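Local coordinates for glucose dehydrogenase (Haloferax mediterranei, PDB 2B5W), which catalyses the zinc-dependent oxidation of D-glucose and other aldose sugars, using NADP(+) or NAD(+) as electron acceptor with a preference for NADP(+), at residues Gly62-Val66 with Gly146-Pro151; Val84-Arg88 with Asn303-Phe309; Ile138-Gln142 with Thr313-Thr317. The protein carries 1 engineered substitution. All coordinates share one frame. Residue numbers count along the deposited sequence, not the author numbering.

Contact 1. Residues Gly62-Val66 with Gly146-Pro151; sequences GHEAV and GFLIEP. With ZN (zinc ion), chain B.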
# COMPACT_ATOMS: atom_id res chain seq x y z
N GLY A 62 -18.41 -0.41 24.96
CA GLY A 62 -19.22 -0.78 23.82
C GLY A 62 -19.16 0.21 22.68
O GLY A 62 -19.52 1.38 22.83
N HIS A 63 -18.78 -0.29 21.51
CA HIS A 63 -18.74 0.56 20.31
C HIS A 63 -19.51 -0.06 19.15
O HIS A 63 -19.58 0.52 18.08
CB HIS A 63 -17.28 0.80 19.88
CG HIS A 63 -16.55 -0.47 19.61
ND1 HIS A 63 -15.99 -1.23 20.62
CD2 HIS A 63 -16.35 -1.16 18.46
CE1 HIS A 63 -15.50 -2.34 20.10
NE2 HIS A 63 -15.73 -2.34 18.80
N GLU A 64 -20.06 -1.26 19.33
CA GLU A 64 -20.83 -1.96 18.27
C GLU A 64 -22.33 -2.03 18.65
O GLU A 64 -22.80 -3.05 19.20
CB GLU A 64 -20.32 -3.38 18.14
CG GLU A 64 -18.84 -3.55 17.98
CD GLU A 64 -18.43 -4.99 17.95
OE1 GLU A 64 -19.29 -5.88 18.11
OE2 GLU A 64 -17.26 -5.24 17.69
N ALA A 65 -23.11 -1.03 18.29
CA ALA A 65 -24.42 -0.88 18.83
C ALA A 65 -25.48 -0.85 17.79
O ALA A 65 -25.21 -0.45 16.65
CB ALA A 65 -24.53 0.40 19.64
N VAL A 66 -26.68 -1.27 18.18
CA VAL A 66 -27.90 -1.04 17.41
C VAL A 66 -28.98 -0.62 18.38
O VAL A 66 -29.08 -1.14 19.49
CB VAL A 66 -28.31 -2.30 16.55
CG1 VAL A 66 -28.50 -3.56 17.39
CG2 VAL A 66 -29.53 -2.01 15.74
N GLY A 146 -27.88 -6.34 14.59
CA GLY A 146 -27.39 -5.04 14.13
C GLY A 146 -26.05 -4.64 14.71
O GLY A 146 -25.36 -3.74 14.15
N PHE A 147 -25.67 -5.26 15.82
CA PHE A 147 -24.35 -5.10 16.39
C PHE A 147 -23.23 -5.62 15.50
O PHE A 147 -22.08 -5.43 15.84
CB PHE A 147 -24.29 -5.73 17.79
CG PHE A 147 -24.55 -7.21 17.80
CD1 PHE A 147 -23.51 -8.13 17.62
CD2 PHE A 147 -25.83 -7.70 17.99
CE1 PHE A 147 -23.79 -9.48 17.61
CE2 PHE A 147 -26.09 -9.02 17.96
CZ PHE A 147 -25.09 -9.92 17.79
N LEU A 148 -23.55 -6.32 14.41
CA LEU A 148 -22.55 -6.81 13.48
C LEU A 148 -22.26 -5.79 12.39
O LEU A 148 -21.26 -5.92 11.69
CB LEU A 148 -22.99 -8.10 12.81
CG LEU A 148 -23.12 -9.33 13.71
CD1 LEU A 148 -23.55 -10.51 12.88
CD2 LEU A 148 -21.85 -9.60 14.43
N ILE A 149 -23.10 -4.77 12.27
CA ILE A 149 -22.88 -3.74 11.20
C ILE A 149 -21.56 -2.99 11.44
O ILE A 149 -20.79 -2.80 10.50
CB ILE A 149 -24.08 -2.80 11.13
CG1 ILE A 149 -25.34 -3.52 10.72
CG2 ILE A 149 -23.77 -1.60 10.25
CD1 ILE A 149 -25.22 -4.26 9.39
N GLU A 150 -21.24 -2.59 12.67
CA GLU A 150 -19.96 -1.94 12.87
C GLU A 150 -18.76 -2.82 12.53
O GLU A 150 -17.88 -2.39 11.78
CB GLU A 150 -19.85 -1.32 14.29
CG GLU A 150 -18.67 -0.35 14.46
CD GLU A 150 -17.37 -1.00 14.81
OE1 GLU A 150 -17.37 -2.22 15.10
OE2 GLU A 150 -16.30 -0.32 14.81
N PRO A 151 -18.64 -4.06 13.02
CA PRO A 151 -17.52 -4.90 12.59
C PRO A 151 -17.46 -5.13 11.09
O PRO A 151 -16.38 -5.11 10.52
CB PRO A 151 -17.77 -6.23 13.34
CG PRO A 151 -18.75 -5.96 14.32
CD PRO A 151 -19.41 -4.64 14.13
ZN ZN B . -15.72 -4.20 17.87

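Contact 2. Residues Val84-Arg88 with Asn303-Phe309; sequences VPTVR and NSHVEHF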
# COMPACT_ATOMS: atom_id res chain seq x y z
N VAL A 84 -27.63 2.36 13.76
CA VAL A 84 -26.32 2.00 14.25
C VAL A 84 -25.47 3.27 14.28
O VAL A 84 -25.31 3.94 13.25
CB VAL A 84 -25.66 0.95 13.32
CG1 VAL A 84 -24.25 0.72 13.69
CG2 VAL A 84 -26.47 -0.36 13.35
N PRO A 85 -24.87 3.59 15.41
CA PRO A 85 -23.99 4.76 15.48
C PRO A 85 -22.58 4.46 14.99
O PRO A 85 -22.02 3.38 15.25
CB PRO A 85 -23.93 5.06 17.01
CG PRO A 85 -24.07 3.71 17.63
CD PRO A 85 -25.02 2.92 16.73
N THR A 86 -21.94 5.46 14.36
CA THR A 86 -20.51 5.38 14.12
C THR A 86 -19.81 5.61 15.46
O THR A 86 -20.44 5.97 16.47
CB THR A 86 -20.02 6.40 13.10
OG1 THR A 86 -20.23 7.71 13.65
CG2 THR A 86 -20.81 6.33 11.81
N VAL A 87 -18.52 5.39 15.46
CA VAL A 87 -17.72 5.36 16.67
C VAL A 87 -16.99 6.66 16.97
O VAL A 87 -16.87 7.05 18.13
CB VAL A 87 -16.73 4.20 16.58
CG1 VAL A 87 -15.89 4.10 17.84
CG2 VAL A 87 -17.49 2.87 16.38
N ARG A 88 -16.52 7.38 15.94
CA ARG A 88 -15.68 8.53 16.22
C ARG A 88 -16.46 9.80 16.39
O ARG A 88 -17.42 10.08 15.68
CB ARG A 88 -14.61 8.70 15.15
CG ARG A 88 -13.50 7.72 15.28
CD ARG A 88 -12.34 7.87 14.33
NE ARG A 88 -11.29 6.89 14.62
CZ ARG A 88 -10.08 6.92 14.07
NH1 ARG A 88 -9.77 7.86 13.20
NH2 ARG A 88 -9.16 6.04 14.44
N ASN A 303 -10.93 1.94 11.91
CA ASN A 303 -12.23 2.58 11.99
C ASN A 303 -12.97 2.44 10.66
O ASN A 303 -12.62 1.57 9.82
CB ASN A 303 -12.03 4.03 12.52
CG ASN A 303 -13.33 4.69 13.00
OD1 ASN A 303 -13.97 4.26 13.99
ND2 ASN A 303 -13.70 5.76 12.35
N SER A 304 -14.00 3.24 10.46
CA SER A 304 -14.90 3.17 9.31
C SER A 304 -15.86 4.31 9.42
O SER A 304 -16.00 4.92 10.51
CB SER A 304 -15.65 1.81 9.26
OG SER A 304 -16.40 1.62 10.47
N HIS A 305 -16.55 4.63 8.33
CA HIS A 305 -17.50 5.72 8.37
C HIS A 305 -18.78 5.39 7.63
O HIS A 305 -19.03 4.23 7.28
CB HIS A 305 -16.86 7.03 7.84
CG HIS A 305 -17.49 8.25 8.43
ND1 HIS A 305 -17.69 8.40 9.79
CD2 HIS A 305 -18.02 9.36 7.84
CE1 HIS A 305 -18.28 9.57 10.01
NE2 HIS A 305 -18.50 10.16 8.84
N VAL A 306 -19.67 6.37 7.52
CA VAL A 306 -21.05 6.14 7.15
C VAL A 306 -21.19 5.27 5.90
O VAL A 306 -21.99 4.35 5.91
CB VAL A 306 -21.82 7.46 7.01
CG1 VAL A 306 -23.18 7.24 6.38
CG2 VAL A 306 -21.97 8.11 8.39
N GLU A 307 -20.46 5.56 4.83
CA GLU A 307 -20.62 4.76 3.61
C GLU A 307 -20.31 3.28 3.84
O GLU A 307 -20.86 2.42 3.17
CB GLU A 307 -19.70 5.29 2.51
CG GLU A 307 -20.09 6.65 1.98
CD GLU A 307 -19.15 7.13 0.87
OE1 GLU A 307 -18.36 6.30 0.32
OE2 GLU A 307 -19.20 8.34 0.56
N HIS A 308 -19.38 3.02 4.75
CA HIS A 308 -19.00 1.63 5.05
C HIS A 308 -20.08 0.93 5.84
O HIS A 308 -20.30 -0.28 5.67
CB HIS A 308 -17.69 1.60 5.84
CG HIS A 308 -16.59 2.34 5.18
ND1 HIS A 308 -15.94 3.42 5.75
CD2 HIS A 308 -16.06 2.21 3.93
CE1 HIS A 308 -15.05 3.89 4.89
NE2 HIS A 308 -15.10 3.17 3.78
N PHE A 309 -20.76 1.66 6.72
CA PHE A 309 -21.89 1.11 7.47
C PHE A 309 -23.06 0.83 6.52
O PHE A 309 -23.71 -0.20 6.61
CB PHE A 309 -22.38 2.07 8.59
CG PHE A 309 -21.48 2.16 9.81
CD1 PHE A 309 -20.20 2.70 9.73
CD2 PHE A 309 -21.93 1.72 11.05
CE1 PHE A 309 -19.35 2.77 10.82
CE2 PHE A 309 -21.09 1.84 12.19
CZ PHE A 309 -19.80 2.34 12.08

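Contact 3. Residues Ile138-Gln142 with Thr313-Thr317; sequences IPRSQ and TVTFT. With K (potassium ion), chain F.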
# COMPACT_ATOMS: atom_id res chain seq x y z
N ILE A 138 -30.60 1.43 9.40
CA ILE A 138 -30.41 0.11 8.80
C ILE A 138 -31.79 -0.52 8.64
O ILE A 138 -32.77 -0.17 9.32
CB ILE A 138 -29.47 -0.79 9.67
CG1 ILE A 138 -30.12 -1.16 11.00
CG2 ILE A 138 -28.13 -0.13 9.87
CD1 ILE A 138 -29.33 -2.25 11.75
N PRO A 139 -31.86 -1.56 7.80
CA PRO A 139 -33.14 -2.27 7.68
C PRO A 139 -33.68 -2.78 9.01
O PRO A 139 -32.93 -3.26 9.89
CB PRO A 139 -32.82 -3.41 6.71
CG PRO A 139 -31.67 -2.91 5.92
CD PRO A 139 -30.82 -2.12 6.94
N ARG A 140 -34.99 -2.68 9.21
CA ARG A 140 -35.60 -3.11 10.49
C ARG A 140 -35.24 -4.52 10.87
O ARG A 140 -35.09 -4.87 12.05
CB ARG A 140 -37.13 -3.01 10.47
CG ARG A 140 -37.64 -1.65 10.27
CD ARG A 140 -39.14 -1.53 10.50
NE ARG A 140 -39.48 -0.20 11.01
CZ ARG A 140 -39.39 0.17 12.29
NH1 ARG A 140 -38.98 -0.68 13.24
NH2 ARG A 140 -39.71 1.40 12.62
N SER A 141 -35.17 -5.41 9.88
CA SER A 141 -34.87 -6.80 10.10
C SER A 141 -33.42 -7.10 10.49
O SER A 141 -33.08 -8.23 10.84
CB SER A 141 -35.25 -7.66 8.92
OG SER A 141 -34.71 -7.18 7.69
N GLN A 142 -32.56 -6.10 10.39
CA GLN A 142 -31.18 -6.20 10.89
C GLN A 142 -31.05 -5.75 12.33
O GLN A 142 -29.96 -5.70 12.86
CB GLN A 142 -30.23 -5.42 9.95
CG GLN A 142 -30.15 -6.14 8.59
CD GLN A 142 -29.27 -5.45 7.54
OE1 GLN A 142 -28.56 -4.53 7.85
NE2 GLN A 142 -29.35 -5.93 6.29
N THR A 313 -24.77 -3.11 5.39
CA THR A 313 -26.13 -3.60 5.35
C THR A 313 -26.40 -4.50 4.16
O THR A 313 -27.14 -5.50 4.26
CB THR A 313 -27.23 -2.52 5.45
OG1 THR A 313 -27.26 -1.68 4.25
CG2 THR A 313 -26.97 -1.61 6.65
N VAL A 314 -25.85 -4.13 2.99
CA VAL A 314 -26.00 -4.92 1.80
C VAL A 314 -25.21 -6.24 1.91
O VAL A 314 -25.73 -7.31 1.59
CB VAL A 314 -25.54 -4.07 0.57
CG1 VAL A 314 -25.52 -4.91 -0.71
CG2 VAL A 314 -26.46 -2.88 0.37
N THR A 315 -23.99 -6.15 2.39
CA THR A 315 -23.17 -7.34 2.57
C THR A 315 -23.82 -8.30 3.55
O THR A 315 -23.88 -9.51 3.32
CB THR A 315 -21.80 -6.94 3.02
OG1 THR A 315 -21.14 -6.20 1.97
CG2 THR A 315 -20.91 -8.20 3.31
N PHE A 316 -24.39 -7.76 4.64
CA PHE A 316 -25.09 -8.60 5.62
C PHE A 316 -26.14 -9.52 4.99
O PHE A 316 -26.23 -10.69 5.31
CB PHE A 316 -25.75 -7.70 6.65
CG PHE A 316 -26.51 -8.43 7.73
CD1 PHE A 316 -27.77 -8.83 7.53
CD2 PHE A 316 -25.94 -8.60 8.97
CE1 PHE A 316 -28.47 -9.51 8.53
CE2 PHE A 316 -26.63 -9.25 9.98
CZ PHE A 316 -27.88 -9.68 9.75
N THR A 317 -26.92 -8.98 4.05
CA THR A 317 -27.96 -9.72 3.35
C THR A 317 -27.47 -10.93 2.57
O THR A 317 -28.19 -11.91 2.32
CB THR A 317 -28.71 -8.74 2.44
OG1 THR A 317 -29.30 -7.69 3.26
CG2 THR A 317 -29.83 -9.36 1.78
K K F . -19.99 -7.01 -0.49

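Contact 1. Residues Gly62-Val66 with Gly146-Pro151
This buried contact lies beside the catalytic zinc, which residues 62-66 bind and toward which Glu-150 of the other segment reaches. His-63 coordinates through NE2 at 2.1 Å from ZN and Glu-64 through OE2 at 1.9 Å from ZN. A third ligand is the sulfur of Cys-38, an engineered residue. Imidazole nitrogen and carboxylate both suit zinc, and the other carboxylate oxygen of Glu-64, OE1, forms a salt bridge with Lys-349. Glu-150 places OE1 3.7 Å from His-63 CD2 at the ring edge and 3.5 Å from Glu-64 CG. It is a known zinc and substrate ligand, yet here Glu-150 OE1 stays 3.8 Å from ZN, beyond direct coordination.

No hydrogen bond joins the segments, so van der Waals packing does the rest. Glu-64 O lies 3.4 Å from Phe-147 CB, and Pro-151 CG touches Glu-64 OE2 at 3.8 Å. Val-66 CG1 reaches Phe-147 N at 3.7 Å, while Val-66 CB lies 3.7 Å from Gly-146 C. A side chain on Gly-146 would run into Val-66 CG2, so the glycine lets the backbones approach. Gly-62 is suited for another reason: its backbone angles would press a CB against the preceding carbonyl.

Gly-146 O accepts a hydrogen bond from Ile-149 N (3.1 Å) ahead of helix 149-164. Strand 64-71 runs between strands 27-37 and 82-85 in the mixed sheet; the 3-10 turn 146-148 packs beside it, and farther on Ile-149 touches Val-84 and, on helix 306-318, Phe-309 and Ala-312.

Contact 2. Residues Val84-Arg88 with Asn303-Phe309
Phe-309 and Thr-86 set the pattern here. With chi1 in the m well, Phe-309 sends its ring from helix 306-318 toward the end of strand 82-85, where Thr-86 CG2 sits over the ring face, 4.2 Å from the ring centroid, in a CH-pi contact. The p rotamer of Thr-86 divides its work: the methyl CG2 also meets Val-306 CG2 at 4.0 Å, while OG1 hydrogen-bonds Arg-89. A beta-branched residue with one apolar and one polar arm suits this place. Val-84 CG1 closes the ring edge, 3.7 Å from Phe-309 CD2.

Further along, Arg-88 is almost fully extended (m, t, t for chi1 to chi3), so its guanidinium passes Asn-303, whose t rotamer leaves CB over one face. Arg-88 CD is 3.2 Å from Asn-303 ND2, but no hydrogen bond spans the segments. The charge is met by Glu-114, Pro-104 O and a cation-pi contact with Tyr-112. Asn-303 has backbone angles uncommon outside glycine (phi 65°, psi -164°); its N hydrogen-bonds O7N of NADP, and it is also a substrate-binding residue.

His-305 is the N-cap of the helix, and its N donates to His-308 ND1 (2.9 Å), one half of a capping box. Helix 306-318 lies beside helix 149-164, which Phe-309 touches at Glu-150 and Ser-153, and against strand 135-137, where Val-306 and Phe-309 both meet Val-136.

Contact 3. Residues Ile138-Gln142 with Thr313-Thr317
A glutamine side chain hydrogen-bonds directly to a main-chain carbonyl within a helix: Gln-142 NE2 donates to Thr-313 O at 3.0 Å. The same oxygen accepts from Thr-317 OG1 (3.2 Å) and only a weak bond from Thr-317 N (3.5 Å), so the amide and hydroxyl probably compensate for the weak helical bond. Glutamine is long enough to reach across from its 3-10 turn, which Gln-142 N closes on Pro-139 O at 2.9 Å. Gln-142 OE1, 3.4 Å from Thr-313 CB, has no polar partner in the model.

Packing completes the contact. Thr-313 CG2 meets Ile-138 CG2 at 3.7 Å and Pro-139 CD at 3.9 Å, while its hydroxyl bonds to Glu-310 O. Phe-316 CD1 lies 3.5 Å from Gln-142 NE2, and the ring continues onto Ile-152. Thr-315 OG1, outside the contact, binds K at 2.8 Å.

The arrangement belongs to the two-domain architecture of zinc-containing alcohol dehydrogenases: the connection from the GroES-like sheet to helix 149-164 rests on the helix following the last Rossmann strand, 297-300.

How the contacts relate
The three contacts form one continuous junction. The centre of contact 1 lies about 10 Å from that of contact 2 and about 12 Å from that of contact 3; the centres of contact 2 and contact 3 are about 14 Å apart. Contacts 1 and 2 use neighbouring strands of one sheet, with Ala-65 O 3.3 Å from Val-84 CG1. Contacts 2 and 3 share helix 306-318. Ile-138 CD1 is 4.0 Å from Val-66 CG2 and 3.8 Å from Val-84 CG2. Between nearest atoms, the Val-87 side chain is about 7 Å from the zinc, that of Asn-303 about 5 Å from NADP, and that of Ile-138, farther out, about 9 Å from that of Glu-150.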